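Local coordinates for O-methyltransferase (Coxiella burnetii, PDB 3TR6) that transfers methyl groups from S-adenosylmethionine to hydroxyl groups of its acceptor substrates, as a member of the S-adenosylmethionine-dependent O-methyltransferases, at the interface of chains A and B. Coordinates in Å, arbitrary orientation; residue numbers count along the deposited sequence, not the author numbering. Chains: chain A/B, O-methyltransferase.

Contact 1: the interface of chains A and B. Residues chain A 16, 51, 213-215; chain B 7-8, 10.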
# COMPACT_ATOMS: atom_id res chain seq x y z
N TYR A 16 14.71 -9.45 0.86
CA TYR A 16 14.34 -8.37 1.76
C TYR A 16 15.37 -7.25 1.76
O TYR A 16 15.03 -6.07 1.67
CB TYR A 16 14.13 -8.89 3.19
CG TYR A 16 14.00 -7.79 4.22
CD1 TYR A 16 12.83 -7.05 4.35
CD2 TYR A 16 15.06 -7.48 5.08
CE1 TYR A 16 12.71 -6.05 5.29
CE2 TYR A 16 14.95 -6.48 6.02
CZ TYR A 16 13.77 -5.77 6.13
OH TYR A 16 13.67 -4.77 7.07
N GLU A 51 10.63 1.00 6.77
CA GLU A 51 9.93 0.76 5.51
C GLU A 51 8.41 0.86 5.66
O GLU A 51 7.73 1.31 4.74
CB GLU A 51 10.32 -0.59 4.90
CG GLU A 51 9.93 -1.80 5.73
CD GLU A 51 11.02 -2.21 6.70
OE1 GLU A 51 11.74 -1.34 7.21
OE2 GLU A 51 11.16 -3.43 6.96
N PRO A 213 2.17 -7.15 3.84
CA PRO A 213 3.28 -7.81 4.53
C PRO A 213 4.52 -6.92 4.60
O PRO A 213 5.60 -7.31 4.15
CB PRO A 213 3.54 -9.04 3.65
CG PRO A 213 3.17 -8.58 2.29
CD PRO A 213 1.99 -7.65 2.47
N ILE A 214 4.36 -5.72 5.14
CA ILE A 214 5.49 -4.85 5.40
C ILE A 214 5.51 -4.52 6.89
O ILE A 214 4.45 -4.44 7.52
CB ILE A 214 5.42 -3.56 4.55
CG1 ILE A 214 6.82 -2.98 4.34
CG2 ILE A 214 4.49 -2.54 5.18
CD1 ILE A 214 6.86 -1.86 3.34
N GLY A 215 6.70 -4.36 7.46
CA GLY A 215 6.82 -4.29 8.91
C GLY A 215 6.29 -5.58 9.51
O GLY A 215 6.47 -6.65 8.93
N ASN B 7 13.70 -6.07 9.65
CA ASN B 7 12.68 -5.32 10.39
C ASN B 7 11.27 -5.58 9.88
O ASN B 7 10.31 -4.92 10.30
CB ASN B 7 12.96 -3.82 10.33
CG ASN B 7 13.98 -3.37 11.36
OD1 ASN B 7 13.92 -3.78 12.52
ND2 ASN B 7 14.93 -2.54 10.93
N THR B 8 11.13 -6.53 8.95
CA THR B 8 9.82 -6.92 8.44
C THR B 8 9.61 -8.41 8.66
O THR B 8 10.52 -9.21 8.44
CB THR B 8 9.68 -6.60 6.94
OG1 THR B 8 9.48 -5.20 6.76
CG2 THR B 8 8.50 -7.34 6.34
N LEU B 10 8.96 -11.69 7.51
CA LEU B 10 9.02 -12.33 6.21
C LEU B 10 7.93 -13.39 6.08
O LEU B 10 7.58 -14.06 7.06
CB LEU B 10 10.39 -12.95 5.98
CG LEU B 10 11.59 -12.03 6.23
CD1 LEU B 10 12.90 -12.74 5.90
CD2 LEU B 10 11.47 -10.73 5.44
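Helices 13-21 and 50-63 and the loop 213-215 of chain A meet the extended N-terminal segment of chain B, where A:Tyr16, A:Glu51 and A:Gly215 touch B:Asn7 and B:Thr8. The phenol OH of A:Tyr16 accepts from the backbone N of B:Asn7 at 2.9 Å. It also donates to A:Glu51 OE2 within its own chain, at 2.8 Å, reaching that oxygen from above the carboxylate plane. B:Thr8 OG1 comes to the same OE2 on its anti side. This bond is modelled very short, and at this resolution its exact length carries no weight. Two hydroxyls therefore share one carboxylate oxygen, and B:Thr8 OG1 in turn accepts from A:Gly215 N at 3.0 Å. The threonine methyl CG2, anti to the backbone N, swings toward the loop, 3.6 Å from A:Pro213 O. The chain B segment follows one side of the A:Tyr16 ring: B:Thr8 CB lies 3.5 Å from ring atom CE1, while B:Leu10 CD2 packs 3.9 Å from A:Tyr16 CB, at the root of the ring. In the fold, the receiving loop links strands 207-212 and 218-223, and the inserted segment leads into helix 13-21 of chain B.

Contact 2: the interface of chains A and B. Residues chain A 178-179, 215-216; chain B 9.
B:Thr9 bonds to A:Gly215 and A:Asp216 through both its backbone and its side chain. The backbone bond runs from B:Thr9 N to A:Gly215 O at 2.9 Å. It ties the extended N-terminal segment of chain B to the turn between strands 207-212 and 218-223 of chain A. The side-chain bond uses the threonine hydroxyl: OG1 donates a hydrogen bond to the carboxylate oxygen OD1 of A:Asp216 at 2.7 Å, meeting the anti lone pair. The torsion that sets CG anti to the backbone N in A:Asp216 (chi1 -168°) carries the carboxylate from the turn toward this hydroxyl.

A second-shell bond probably helps to fix the acceptor. A:Arg178 N, in the 3-10 helix 177-182, donates to the same OD1 at 2.8 Å but on its syn lone pair, so the two donors approach from different sides of one oxygen, and the aspartate links the 3-10 helix to the partner chain.

Apolar contact is slight: the B:Thr9 methyl CG2 rests 3.9 Å from A:Arg178 CA. A:Arg178 is poorly ordered, so this contact and its N-H bond are read with caution, and its side chain is given no role.

Water adds a bridge beside the direct backbone bond: water 1 lies 2.8 Å from A:Gly215 O and 2.8 Å from B:Thr9 O, so the glycine carbonyl oxygen meets both this water and the threonine N-H.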
# COMPACT_ATOMS: atom_id res chain seq x y z
N ARG A 178 4.86 -11.45 14.19
CA ARG A 178 6.06 -12.20 13.84
C ARG A 178 5.78 -13.65 13.43
O ARG A 178 6.66 -14.50 13.47
CB ARG A 178 7.09 -12.15 14.98
CG ARG A 178 7.41 -10.75 15.46
CD ARG A 178 8.72 -10.69 16.25
NE ARG A 178 9.87 -10.44 15.39
CZ ARG A 178 10.83 -11.32 15.13
NH1 ARG A 178 10.79 -12.54 15.67
NH2 ARG A 178 11.84 -10.99 14.33
N GLY A 179 4.54 -13.92 13.03
CA GLY A 179 4.17 -15.24 12.55
C GLY A 179 3.30 -16.03 13.51
O GLY A 179 2.59 -16.95 13.09
N GLY A 215 6.70 -4.36 7.46
CA GLY A 215 6.82 -4.29 8.91
C GLY A 215 6.29 -5.58 9.51
O GLY A 215 6.47 -6.65 8.93
N ASP A 216 5.62 -5.49 10.65
CA ASP A 216 5.01 -6.67 11.25
C ASP A 216 3.60 -6.91 10.72
O ASP A 216 2.74 -7.46 11.41
CB ASP A 216 5.00 -6.56 12.78
CG ASP A 216 4.64 -7.87 13.45
OD1 ASP A 216 5.10 -8.93 12.98
OD2 ASP A 216 3.88 -7.84 14.45
N THR B 9 8.42 -8.78 9.10
CA THR B 9 8.08 -10.19 9.21
C THR B 9 7.99 -10.83 7.82
O THR B 9 7.07 -10.55 7.06
CB THR B 9 6.77 -10.37 9.96
OG1 THR B 9 6.93 -9.91 11.31
CG2 THR B 9 6.35 -11.84 9.98
O HOH W 1 5.15 -8.54 7.42

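Contact 3: the interface of chains A and B. Residues chain A 176, 181-182, 195, 198; chain B 15, 18, 22.
Helix 13-21 of chain B packs against the 3-10 helix 177-182 and helix 189-203 of chain A, with the B:Tyr18 ring laid against A:Val181 and A:Ala182 and its hydroxyl reaching A:Asn198. With chi1 at 169°, CG opposite the backbone N, the ring extends from its helix into chain A. At the far end of the ring, A:Asn198 ND2 donates to the phenol OH of B:Tyr18 at 2.9 Å. The bond is nearly straight, 171° at the hydrogen, and the phenol oxygen lies in the amide plane. Water 3 also reaches this OH and joins it to A:Arg195 O.

One face of the ring is covered by A:Val181: methyl CG1 sits 3.3 Å from CE2 on one rim, and the backbone O lies 3.8 Å from CE1 on the other. That carbonyl is held in turn by A:Arg195 NH1, at 2.8 Å and in the guanidinium plane, so the arginine probably helps to steady the 3-10 helix.

Nearer the tyrosine backbone the contact is apolar. A:Ala182 CB meets B:Tyr18 CB at 3.9 Å and B:Leu15 CD1 at 4.0 Å, and the leucine's methyls extend to those of A:Leu176. Past the ring, B:Val22 CG1 touches A:Asn198 CB, and water 2 bridges the backbone oxygens of the same two residues. In the fold, the site brings the first helix of one subunit against two helical segments that precede strand 207-212 in the other.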
# COMPACT_ATOMS: atom_id res chain seq x y z
N LEU A 176 0.43 -9.48 12.24
CA LEU A 176 1.00 -10.79 11.94
C LEU A 176 1.71 -11.40 13.15
O LEU A 176 1.91 -12.61 13.21
CB LEU A 176 1.95 -10.73 10.74
CG LEU A 176 1.28 -10.44 9.39
CD1 LEU A 176 2.29 -10.45 8.25
CD2 LEU A 176 0.15 -11.42 9.13
N VAL A 181 0.63 -15.58 14.72
CA VAL A 181 -0.80 -15.46 14.47
C VAL A 181 -1.32 -16.61 13.61
O VAL A 181 -2.50 -16.95 13.65
CB VAL A 181 -1.13 -14.08 13.83
CG1 VAL A 181 -0.74 -14.07 12.36
CG2 VAL A 181 -2.59 -13.73 14.01
N ALA A 182 -0.42 -17.23 12.85
CA ALA A 182 -0.79 -18.36 12.00
C ALA A 182 -0.79 -19.67 12.78
O ALA A 182 -1.30 -20.68 12.30
CB ALA A 182 0.16 -18.45 10.81
N ARG A 195 -5.90 -12.71 16.44
CA ARG A 195 -6.52 -13.67 15.53
C ARG A 195 -8.01 -13.37 15.42
O ARG A 195 -8.58 -13.39 14.33
CB ARG A 195 -6.28 -15.11 15.99
CG ARG A 195 -4.89 -15.64 15.67
CD ARG A 195 -4.72 -17.08 16.13
NE ARG A 195 -5.83 -17.92 15.71
CZ ARG A 195 -5.90 -18.55 14.54
NH1 ARG A 195 -4.92 -18.43 13.66
NH2 ARG A 195 -6.96 -19.29 14.25
N ASN A 198 -8.33 -9.97 13.38
CA ASN A 198 -8.10 -10.09 11.94
C ASN A 198 -9.30 -10.65 11.19
O ASN A 198 -9.61 -10.20 10.09
CB ASN A 198 -6.85 -10.94 11.66
CG ASN A 198 -5.57 -10.24 12.05
OD1 ASN A 198 -5.51 -9.01 12.11
ND2 ASN A 198 -4.52 -11.02 12.29
N LEU B 15 2.49 -18.50 6.72
CA LEU B 15 2.02 -17.15 7.01
C LEU B 15 1.31 -16.55 5.80
O LEU B 15 0.28 -15.88 5.94
CB LEU B 15 3.18 -16.27 7.45
CG LEU B 15 2.83 -14.94 8.12
CD1 LEU B 15 1.87 -15.17 9.28
CD2 LEU B 15 4.08 -14.22 8.59
N TYR B 18 -2.20 -17.78 5.63
CA TYR B 18 -2.99 -17.15 6.68
C TYR B 18 -3.38 -15.74 6.26
O TYR B 18 -4.50 -15.29 6.51
CB TYR B 18 -2.23 -17.11 8.00
CG TYR B 18 -2.90 -16.24 9.03
CD1 TYR B 18 -3.96 -16.72 9.78
CD2 TYR B 18 -2.50 -14.92 9.22
CE1 TYR B 18 -4.60 -15.92 10.70
CE2 TYR B 18 -3.14 -14.11 10.15
CZ TYR B 18 -4.18 -14.62 10.88
OH TYR B 18 -4.83 -13.84 11.81
N VAL B 22 -7.27 -13.93 5.85
CA VAL B 22 -7.78 -12.79 6.60
C VAL B 22 -7.74 -11.49 5.82
O VAL B 22 -7.92 -10.41 6.40
CB VAL B 22 -7.02 -12.60 7.93
CG1 VAL B 22 -7.24 -13.79 8.84
CG2 VAL B 22 -5.53 -12.36 7.68
O HOH W 2 -7.79 -8.70 8.78
O HOH W 3 -7.03 -14.86 12.56

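Contacts 1 and 2 lie about 7 Å apart between the centres of their C-alpha atoms and share A:Gly215, which serves successive threonines of chain B with its N and its O. Contact 3 is about 10 Å from contact 2 and about 15 Å from contact 1, again between those centres; the 3-10 helix 177-182 of chain A contributes to both contacts 2 and 3. The N-terminal segment and first helix of chain B thus form a continuous arm along chain A. Two-fold symmetry repeats each contact with the chains exchanged, a reciprocal embrace consistent with a dimer, although the structure alone does not prove one in solution.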